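Local coordinates for mandelate racemase/muconate lactonizing protein (Thermobispora bispora, PDB 3VC5) that probably catalyses the magnesium-dependent dehydration of D-glucarate to 5-dehydro-4-deoxy-D-glucarate, as a member of the enolase superfamily, at residues 160-165 with 352-357; 339-344 with 369-374; 345-350 with 380-385. One frame throughout, in Å; residues are numbered along the deposited sequence. Where two conformers were deposited one is given.

Contact 1. Residues 160-165 with 352-357; sequences DAVPYS and HLAAAT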
loop_
_atom_site.group_PDB
_atom_site.type_symbol
_atom_site.label_atom_id
_atom_site.label_comp_id
_atom_site.label_asym_id
_atom_site.label_seq_id
_atom_site.Cartn_x
_atom_site.Cartn_y
_atom_site.Cartn_z
ATOM N N ASP A 160 -10.168 -14.280 -12.307
ATOM C CA ASP A 160 -10.958 -15.352 -11.707
ATOM C C ASP A 160 -10.101 -16.500 -11.174
ATOM O O ASP A 160 -10.537 -17.224 -10.271
ATOM C CB ASP A 160 -11.968 -15.920 -12.716
ATOM C CG ASP A 160 -13.083 -14.954 -13.037
ATOM O OD1 ASP A 160 -13.310 -13.999 -12.260
ATOM O OD2 ASP A 160 -13.761 -15.164 -14.069
ATOM N N ALA A 161 -8.891 -16.659 -11.727
ATOM C CA ALA A 161 -7.992 -17.735 -11.342
ATOM C C ALA A 161 -6.556 -17.209 -11.365
ATOM O O ALA A 161 -6.257 -16.287 -12.122
ATOM C CB ALA A 161 -8.162 -18.944 -12.280
ATOM N N VAL A 162 -5.687 -17.787 -10.538
ATOM C CA VAL A 162 -4.307 -17.324 -10.388
ATOM C C VAL A 162 -3.387 -18.364 -10.986
ATOM O O VAL A 162 -3.326 -19.502 -10.499
ATOM C CB VAL A 162 -3.975 -17.171 -8.906
ATOM C CG1 VAL A 162 -2.482 -16.909 -8.699
ATOM C CG2 VAL A 162 -4.845 -16.052 -8.282
ATOM N N PRO A 163 -2.689 -18.004 -12.066
ATOM C CA PRO A 163 -1.746 -18.965 -12.641
ATOM C C PRO A 163 -0.546 -19.228 -11.738
ATOM O O PRO A 163 -0.011 -18.302 -11.122
ATOM C CB PRO A 163 -1.270 -18.273 -13.938
ATOM C CG PRO A 163 -2.338 -17.257 -14.244
ATOM C CD PRO A 163 -2.812 -16.781 -12.886
ATOM N N TYR A 164 -0.131 -20.496 -11.713
ATOM C CA TYR A 164 1.033 -20.981 -10.996
ATOM C C TYR A 164 1.997 -21.630 -11.984
ATOM O O TYR A 164 1.581 -22.155 -13.021
ATOM C CB TYR A 164 0.656 -21.967 -9.855
ATOM C CG TYR A 164 0.036 -21.287 -8.647
ATOM C CD1 TYR A 164 0.835 -20.870 -7.565
ATOM C CD2 TYR A 164 -1.321 -21.022 -8.609
ATOM C CE1 TYR A 164 0.276 -20.220 -6.464
ATOM C CE2 TYR A 164 -1.896 -20.392 -7.521
ATOM C CZ TYR A 164 -1.076 -19.963 -6.455
ATOM O OH TYR A 164 -1.648 -19.341 -5.385
ATOM N N SER A 165 3.275 -21.639 -11.627
ATOM C CA SER A 165 4.325 -22.315 -12.393
ATOM C C SER A 165 4.524 -23.753 -11.922
ATOM O O SER A 165 4.171 -24.128 -10.786
ATOM C CB SER A 165 5.655 -21.550 -12.256
ATOM O OG SER A 165 6.055 -21.527 -10.891
ATOM N N HIS A 352 -5.847 -15.632 -2.883
ATOM C CA HIS A 352 -6.623 -14.409 -2.692
ATOM C C HIS A 352 -5.747 -13.181 -2.896
ATOM O O HIS A 352 -6.187 -12.197 -3.514
ATOM C CB HIS A 352 -7.274 -14.357 -1.278
ATOM C CG HIS A 352 -8.455 -15.255 -1.140
ATOM N ND1 HIS A 352 -9.735 -14.844 -1.455
ATOM C CD2 HIS A 352 -8.563 -16.532 -0.687
ATOM C CE1 HIS A 352 -10.577 -15.844 -1.230
ATOM N NE2 HIS A 352 -9.894 -16.876 -0.766
ATOM N N LEU A 353 -4.521 -13.224 -2.367
ATOM C CA LEU A 353 -3.623 -12.070 -2.522
ATOM C C LEU A 353 -3.345 -11.827 -4.013
ATOM O O LEU A 353 -3.504 -10.703 -4.534
ATOM C CB LEU A 353 -2.307 -12.311 -1.767
ATOM C CG LEU A 353 -1.172 -11.297 -2.028
ATOM C CD1 LEU A 353 -1.570 -9.864 -1.598
ATOM C CD2 LEU A 353 0.088 -11.764 -1.303
ATOM N N ALA A 354 -2.908 -12.869 -4.722
ATOM C CA ALA A 354 -2.599 -12.684 -6.152
ATOM C C ALA A 354 -3.843 -12.284 -6.967
ATOM O O ALA A 354 -3.743 -11.464 -7.887
ATOM C CB ALA A 354 -1.965 -13.943 -6.740
ATOM N N ALA A 355 -5.004 -12.879 -6.664
ATOM C CA ALA A 355 -6.210 -12.576 -7.440
ATOM C C ALA A 355 -6.628 -11.110 -7.333
ATOM O O ALA A 355 -7.204 -10.550 -8.277
ATOM C CB ALA A 355 -7.396 -13.499 -7.004
ATOM N N ALA A 356 -6.367 -10.508 -6.176
ATOM C CA ALA A 356 -6.885 -9.175 -5.854
ATOM C C ALA A 356 -5.811 -8.109 -5.972
ATOM O O ALA A 356 -6.049 -6.970 -5.560
ATOM C CB ALA A 356 -7.488 -9.142 -4.412
ATOM N N THR A 357 -4.646 -8.444 -6.539
ATOM C CA THR A 357 -3.563 -7.461 -6.584
ATOM C C THR A 357 -3.216 -7.263 -8.046
ATOM O O THR A 357 -2.609 -8.133 -8.683
ATOM C CB THR A 357 -2.316 -7.920 -5.736
ATOM O OG1 THR A 357 -2.744 -8.138 -4.383
ATOM C CG2 THR A 357 -1.172 -6.857 -5.779
#
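V162 meets A354 and A355 through the two methyls of its forked side chain, and it makes every side-chain contact between 160-165 and 352-357. Its CG1, set anti to the backbone N (chi1 171°), ends 3.6 Å from CB of A354. The second branch, V162 CG2, also reaches A354 CB, at 3.9 Å, so A354 CB faces both prongs. CG2 lies against the next residue as well, 3.6 Å from the backbone N of A355 and 3.8 Å from A355 CB. Two successive alanines let the strand come close, and the CA atoms of V162 and A355 are 5.9 Å apart.

No hydrogen bond joins the segments. The polar bonds near the contact are internal to the helix end: T357 OG1 donates to L353 O at 2.7 Å, tilted 30° from the carbonyl plane, while A356 N still bonds to H352 O.

The contact lies between strand 161-169 of the barrel and helix 344-355 packed outside it, in the enolase-type fold. V162 also touches T351 one residue earlier than 352-357 on that helix, its strand pairs with strand 388-390 through V389, and L353 touches helix 318-330.

Contact 2. Residues 339-344 with 369-374; sequences SNSHLG and PWQDGQ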
loop_
_atom_site.group_PDB
_atom_site.type_symbol
_atom_site.label_atom_id
_atom_site.label_comp_id
_atom_site.label_asym_id
_atom_site.label_seq_id
_atom_site.Cartn_x
_atom_site.Cartn_y
_atom_site.Cartn_z
ATOM N N SER A 339 7.547 -19.222 -3.078
ATOM C CA SER A 339 6.904 -20.282 -2.317
ATOM C C SER A 339 7.934 -20.991 -1.403
ATOM O O SER A 339 9.122 -21.098 -1.766
ATOM C CB SER A 339 6.242 -21.276 -3.294
ATOM O OG SER A 339 5.751 -22.402 -2.600
ATOM N N ASN A 340 7.482 -21.485 -0.242
ATOM C CA ASN A 340 8.180 -22.554 0.489
ATOM C C ASN A 340 7.179 -23.720 0.635
ATOM O O ASN A 340 5.944 -23.503 0.517
ATOM C CB ASN A 340 8.599 -22.126 1.890
ATOM C CG ASN A 340 9.849 -21.279 1.910
ATOM O OD1 ASN A 340 9.783 -20.110 2.278
ATOM N ND2 ASN A 340 10.992 -21.856 1.546
ATOM N N SER A 341 7.673 -24.929 0.912
ATOM C CA SER A 341 6.773 -26.087 1.083
ATOM C C SER A 341 5.614 -25.679 1.966
ATOM O O SER A 341 5.848 -25.187 3.086
ATOM C CB SER A 341 7.539 -27.187 1.802
ATOM O OG SER A 341 8.703 -27.514 1.053
ATOM N N HIS A 342 4.377 -25.924 1.523
ATOM C CA HIS A 342 3.241 -25.330 2.238
ATOM C C HIS A 342 1.958 -26.111 1.990
ATOM O O HIS A 342 1.885 -26.987 1.108
ATOM C CB HIS A 342 3.036 -23.854 1.784
ATOM C CG HIS A 342 2.556 -23.716 0.367
ATOM N ND1 HIS A 342 1.234 -23.918 0.021
ATOM C CD2 HIS A 342 3.221 -23.497 -0.803
ATOM C CE1 HIS A 342 1.093 -23.767 -1.291
ATOM N NE2 HIS A 342 2.283 -23.516 -1.815
ATOM N N LEU A 343 0.942 -25.802 2.789
ATOM C CA LEU A 343 -0.335 -26.503 2.717
ATOM C C LEU A 343 -1.447 -25.582 2.188
ATOM O O LEU A 343 -1.169 -24.526 1.570
ATOM C CB LEU A 343 -0.661 -27.077 4.106
ATOM C CG LEU A 343 0.421 -27.999 4.660
ATOM C CD1 LEU A 343 -0.002 -28.451 6.059
ATOM C CD2 LEU A 343 0.619 -29.210 3.737
ATOM N N GLY A 344 -2.700 -25.987 2.370
ATOM C CA GLY A 344 -3.800 -25.322 1.693
ATOM C C GLY A 344 -4.220 -23.979 2.295
ATOM O O GLY A 344 -4.854 -23.170 1.628
ATOM N N PRO A 369 2.634 -29.490 -5.867
ATOM C CA PRO A 369 2.674 -30.886 -6.398
ATOM C C PRO A 369 3.524 -31.823 -5.520
ATOM O O PRO A 369 3.226 -33.017 -5.400
ATOM C CB PRO A 369 3.333 -30.708 -7.765
ATOM C CG PRO A 369 2.953 -29.263 -8.163
ATOM C CD PRO A 369 3.073 -28.496 -6.875
ATOM N N TRP A 370 4.593 -31.287 -4.921
ATOM C CA TRP A 370 5.570 -32.088 -4.185
ATOM C C TRP A 370 4.986 -32.635 -2.900
ATOM O O TRP A 370 5.505 -33.626 -2.348
ATOM C CB TRP A 370 6.821 -31.216 -3.871
ATOM C CG TRP A 370 7.474 -30.819 -5.193
ATOM C CD1 TRP A 370 7.612 -29.563 -5.694
ATOM C CD2 TRP A 370 8.029 -31.710 -6.187
ATOM N NE1 TRP A 370 8.226 -29.606 -6.937
ATOM C CE2 TRP A 370 8.474 -30.915 -7.262
ATOM C CE3 TRP A 370 8.163 -33.107 -6.278
ATOM C CZ2 TRP A 370 9.088 -31.467 -8.400
ATOM C CZ3 TRP A 370 8.763 -33.650 -7.407
ATOM C CH2 TRP A 370 9.209 -32.839 -8.451
ATOM N N GLN A 371 3.935 -31.968 -2.400
ATOM C CA GLN A 371 3.298 -32.434 -1.170
ATOM C C GLN A 371 2.287 -33.551 -1.459
ATOM O O GLN A 371 1.727 -34.132 -0.540
ATOM C CB GLN A 371 2.668 -31.265 -0.413
ATOM C CG GLN A 371 3.593 -30.760 0.715
ATOM C CD GLN A 371 5.022 -30.551 0.220
ATOM O OE1 GLN A 371 5.309 -29.548 -0.468
ATOM N NE2 GLN A 371 5.921 -31.499 0.538
ATOM N N ASP A 372 2.103 -33.858 -2.716
ATOM C CA ASP A 372 1.299 -35.006 -3.151
ATOM C C ASP A 372 -0.019 -35.214 -2.410
ATOM O O ASP A 372 -0.346 -36.305 -2.016
ATOM C CB ASP A 372 2.148 -36.254 -3.127
ATOM C CG ASP A 372 1.735 -37.280 -4.172
ATOM O OD1 ASP A 372 1.081 -36.959 -5.148
ATOM O OD2 ASP A 372 2.041 -38.416 -3.944
ATOM N N GLY A 373 -0.766 -34.145 -2.274
ATOM C CA GLY A 373 -2.125 -34.190 -1.751
ATOM C C GLY A 373 -2.230 -34.059 -0.251
ATOM O O GLY A 373 -3.347 -33.945 0.271
ATOM N N GLN A 374 -1.094 -34.032 0.461
ATOM C CA GLN A 374 -1.160 -33.846 1.930
ATOM C C GLN A 374 -1.762 -32.476 2.255
ATOM O O GLN A 374 -1.362 -31.466 1.669
ATOM C CB GLN A 374 0.233 -33.940 2.571
ATOM C CG GLN A 374 0.917 -35.304 2.409
ATOM C CD GLN A 374 2.369 -35.279 2.803
ATOM O OE1 GLN A 374 2.744 -35.727 3.895
ATOM N NE2 GLN A 374 3.206 -34.746 1.922
HETATM O O HOH W 1 8.072 -29.084 -1.072
HETATM O O HOH W 2 3.712 -27.336 -1.026
#
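S341 and Q371 face each other across a water. The hydroxyl of S341, beside its own backbone N (chi1 -57°), donates to water 1, with OG 2.7 Å from it, and that water donates in turn to OE1 of Q371. Directly, the pair meets only loosely, S341 CB lying 4.0 Å from Q371 OE1.

At H342 the backbone takes over. Its N donates to water 2 at 3.0 Å, and this second water also donates to Q371 OE1, 2.8 Å away, while sitting over the rim of one face of the H342 ring. The imidazole is fixed at both nitrogens: ND1 donates to L343 O in the ring plane, nearly straight at 168°, and NE2 is bonded to T366 OG1.

L343, the N-cap of helix 344-355 in this loop after barrel strand 334-337, brings CD2 to 3.6 Å from Q374 O. Q374 closes a type I' turn begun at Q371, whose O accepts Q374 N and NE2 from opposite faces of its plane.

Q371 NE2 bonds R36 O and D37 OD1, tying the site to the N-terminal domain at the end of strand 25-36 and defining the amide's rotation. The polar link between the segments thus runs through two waters, the direct contacts being van der Waals. A phosphate about 5 Å from the S341 side chain, probably from the crystallisation liquor, may mark a pocket.

Contact 3. Residues 345-350 with 380-385; sequences ISLAAM and GALRFV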
loop_
_atom_site.group_PDB
_atom_site.type_symbol
_atom_site.label_atom_id
_atom_site.label_comp_id
_atom_site.label_asym_id
_atom_site.label_seq_id
_atom_site.Cartn_x
_atom_site.Cartn_y
_atom_site.Cartn_z
ATOM N N ILE A 345 -3.882 -23.737 3.560
ATOM C CA ILE A 345 -4.185 -22.428 4.158
ATOM C C ILE A 345 -3.308 -21.390 3.458
ATOM O O ILE A 345 -3.802 -20.366 2.964
ATOM C CB ILE A 345 -3.955 -22.437 5.668
ATOM C CG1 ILE A 345 -4.987 -23.366 6.331
ATOM C CG2 ILE A 345 -4.001 -20.976 6.239
ATOM C CD1 ILE A 345 -4.543 -23.813 7.740
ATOM N N SER A 346 -2.018 -21.692 3.359
ATOM C CA SER A 346 -1.076 -20.823 2.613
ATOM C C SER A 346 -1.514 -20.714 1.148
ATOM O O SER A 346 -1.502 -19.627 0.586
ATOM C CB SER A 346 0.352 -21.352 2.678
ATOM O OG SER A 346 0.882 -21.034 3.946
ATOM N N LEU A 347 -1.924 -21.827 0.532
ATOM C CA LEU A 347 -2.339 -21.755 -0.893
ATOM C C LEU A 347 -3.559 -20.851 -1.062
ATOM O O LEU A 347 -3.604 -20.028 -2.003
ATOM C CB LEU A 347 -2.665 -23.133 -1.486
ATOM C CG LEU A 347 -2.936 -23.138 -3.006
ATOM C CD1 LEU A 347 -1.779 -22.609 -3.827
ATOM C CD2 LEU A 347 -3.285 -24.552 -3.460
ATOM N N ALA A 348 -4.519 -20.928 -0.131
ATOM C CA ALA A 348 -5.722 -20.069 -0.221
ATOM C C ALA A 348 -5.270 -18.602 -0.080
ATOM O O ALA A 348 -5.689 -17.735 -0.849
ATOM C CB ALA A 348 -6.711 -20.407 0.860
ATOM N N ALA A 349 -4.397 -18.345 0.904
ATOM C CA ALA A 349 -3.945 -16.968 1.148
ATOM C C ALA A 349 -3.177 -16.404 -0.062
ATOM O O ALA A 349 -3.417 -15.269 -0.481
ATOM C CB ALA A 349 -3.122 -16.900 2.394
ATOM N N MET A 350 -2.269 -17.211 -0.613
ATOM C CA MET A 350 -1.534 -16.849 -1.819
ATOM C C MET A 350 -2.460 -16.479 -2.946
ATOM O O MET A 350 -2.227 -15.514 -3.692
ATOM C CB MET A 350 -0.574 -17.976 -2.251
ATOM C CG MET A 350 0.540 -18.240 -1.228
ATOM S SD MET A 350 1.223 -19.927 -1.367
ATOM C CE MET A 350 2.256 -19.768 -2.799
ATOM N N GLY A 380 -11.993 -30.025 -1.542
ATOM C CA GLY A 380 -12.709 -29.547 -2.735
ATOM C C GLY A 380 -12.616 -28.081 -3.130
ATOM O O GLY A 380 -13.126 -27.683 -4.178
ATOM N N ALA A 381 -11.932 -27.294 -2.308
ATOM C CA ALA A 381 -11.965 -25.833 -2.350
ATOM C C ALA A 381 -10.883 -25.256 -3.255
ATOM O O ALA A 381 -11.073 -24.213 -3.925
ATOM C CB ALA A 381 -11.820 -25.275 -0.952
ATOM N N LEU A 382 -9.734 -25.915 -3.232
ATOM C CA LEU A 382 -8.590 -25.487 -4.008
ATOM C C LEU A 382 -8.286 -26.572 -5.017
ATOM O O LEU A 382 -8.008 -27.711 -4.645
ATOM C CB LEU A 382 -7.372 -25.281 -3.102
ATOM C CG LEU A 382 -7.540 -24.268 -1.969
ATOM C CD1 LEU A 382 -6.459 -24.459 -0.884
ATOM C CD2 LEU A 382 -7.508 -22.838 -2.498
ATOM N N ARG A 383 -8.369 -26.220 -6.291
ATOM C CA ARG A 383 -8.032 -27.149 -7.368
ATOM C C ARG A 383 -7.246 -26.380 -8.403
ATOM O O ARG A 383 -7.351 -25.148 -8.482
ATOM C CB ARG A 383 -9.298 -27.734 -7.985
ATOM C CG ARG A 383 -10.329 -26.693 -8.308
ATOM C CD ARG A 383 -11.724 -27.300 -8.460
ATOM N NE ARG A 383 -12.692 -26.249 -8.759
ATOM C CZ ARG A 383 -13.106 -25.947 -9.984
ATOM N NH1 ARG A 383 -12.658 -26.636 -11.027
ATOM N NH2 ARG A 383 -13.980 -24.968 -10.164
ATOM N N PHE A 384 -6.422 -27.088 -9.166
ATOM C CA PHE A 384 -5.731 -26.488 -10.305
ATOM C C PHE A 384 -6.467 -26.848 -11.585
ATOM O O PHE A 384 -6.720 -28.036 -11.859
ATOM C CB PHE A 384 -4.279 -26.953 -10.379
ATOM C CG PHE A 384 -3.424 -26.416 -9.269
ATOM C CD1 PHE A 384 -2.553 -25.370 -9.495
ATOM C CD2 PHE A 384 -3.540 -26.925 -7.985
ATOM C CE1 PHE A 384 -1.774 -24.858 -8.462
ATOM C CE2 PHE A 384 -2.760 -26.455 -6.947
ATOM C CZ PHE A 384 -1.890 -25.388 -7.172
ATOM N N VAL A 385 -6.794 -25.828 -12.369
ATOM C CA VAL A 385 -7.477 -25.999 -13.642
ATOM C C VAL A 385 -6.640 -25.259 -14.677
ATOM O O VAL A 385 -6.475 -24.029 -14.591
ATOM C CB VAL A 385 -8.887 -25.380 -13.615
ATOM C CG1 VAL A 385 -9.543 -25.466 -15.006
ATOM C CG2 VAL A 385 -9.770 -26.052 -12.530
#
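L382 packs against L347 and A348 on one flank of the helix, and the loop 380-385 presents its side chains in alternation, so that L382 and F384 reach inward while R383 between them does not. The closer part is a small set of apolar contacts. L382 spreads its two methyls over neighbouring helix residues: CD1 lies 4.1 Å from L347 CB, and CD2 comes to 4.0 Å from the CA of A348 and 4.2 Å from its CB. The small A348 lets that second methyl approach the helix backbone itself.

L347 answers from the helix. Its CG is anti to the backbone N (chi1 -173°), which carries CD2 out between the two loop side chains. That methyl is 4.1 Å from L382 CD1 and 4.0 Å from CE2 of F384. The phenylalanine and the leucine come from opposite directions, and L347 CD2 meets the CE2 and CZ part of the ring obliquely.

Elsewhere the contact is loose. No hydrogen bond crosses it, and between these two segments it is entirely apolar. R383 points away from the helix and is exposed, as are G380 and V385, while even L382 and F384 are partly exposed. The helix residues, by contrast, are all buried, which makes the loop a cover with an inner apolar surface and an outer wet one.

Elsewhere on the helix, S346 OG bonds to H313 NE2 and R53 NH2, and I345 touches strand 65-71. L382 and F384 both also touch V389 of strand 388-390, F384 adds an edge-to-face contact with Y203, and L347 also leans on Y164 of strand 161-169.

After the N-terminal domain comes strand 161-169, first of the barrel sheet. Six further parallel strands follow, the last 334-337, and loop 339-344 leads into helix 344-355, whose end returns to strand 161-169 in contact 1, closing a loop of 186 residues. Contact 2 spans 24 residues from the loop before the helix to the loop after it; contact 3 spans 29, from the helix to the loop before strand 388-390. All three cross pairwise. Contact 3 touches both others, through Y164 and H342 against L347, while contacts 1 and 2 stay apart, nearest atoms about 6 Å. Helix 344-355 is thereby tied to strand 161-169 and loop 380-385, and the loop 339-344 before it to 369-374.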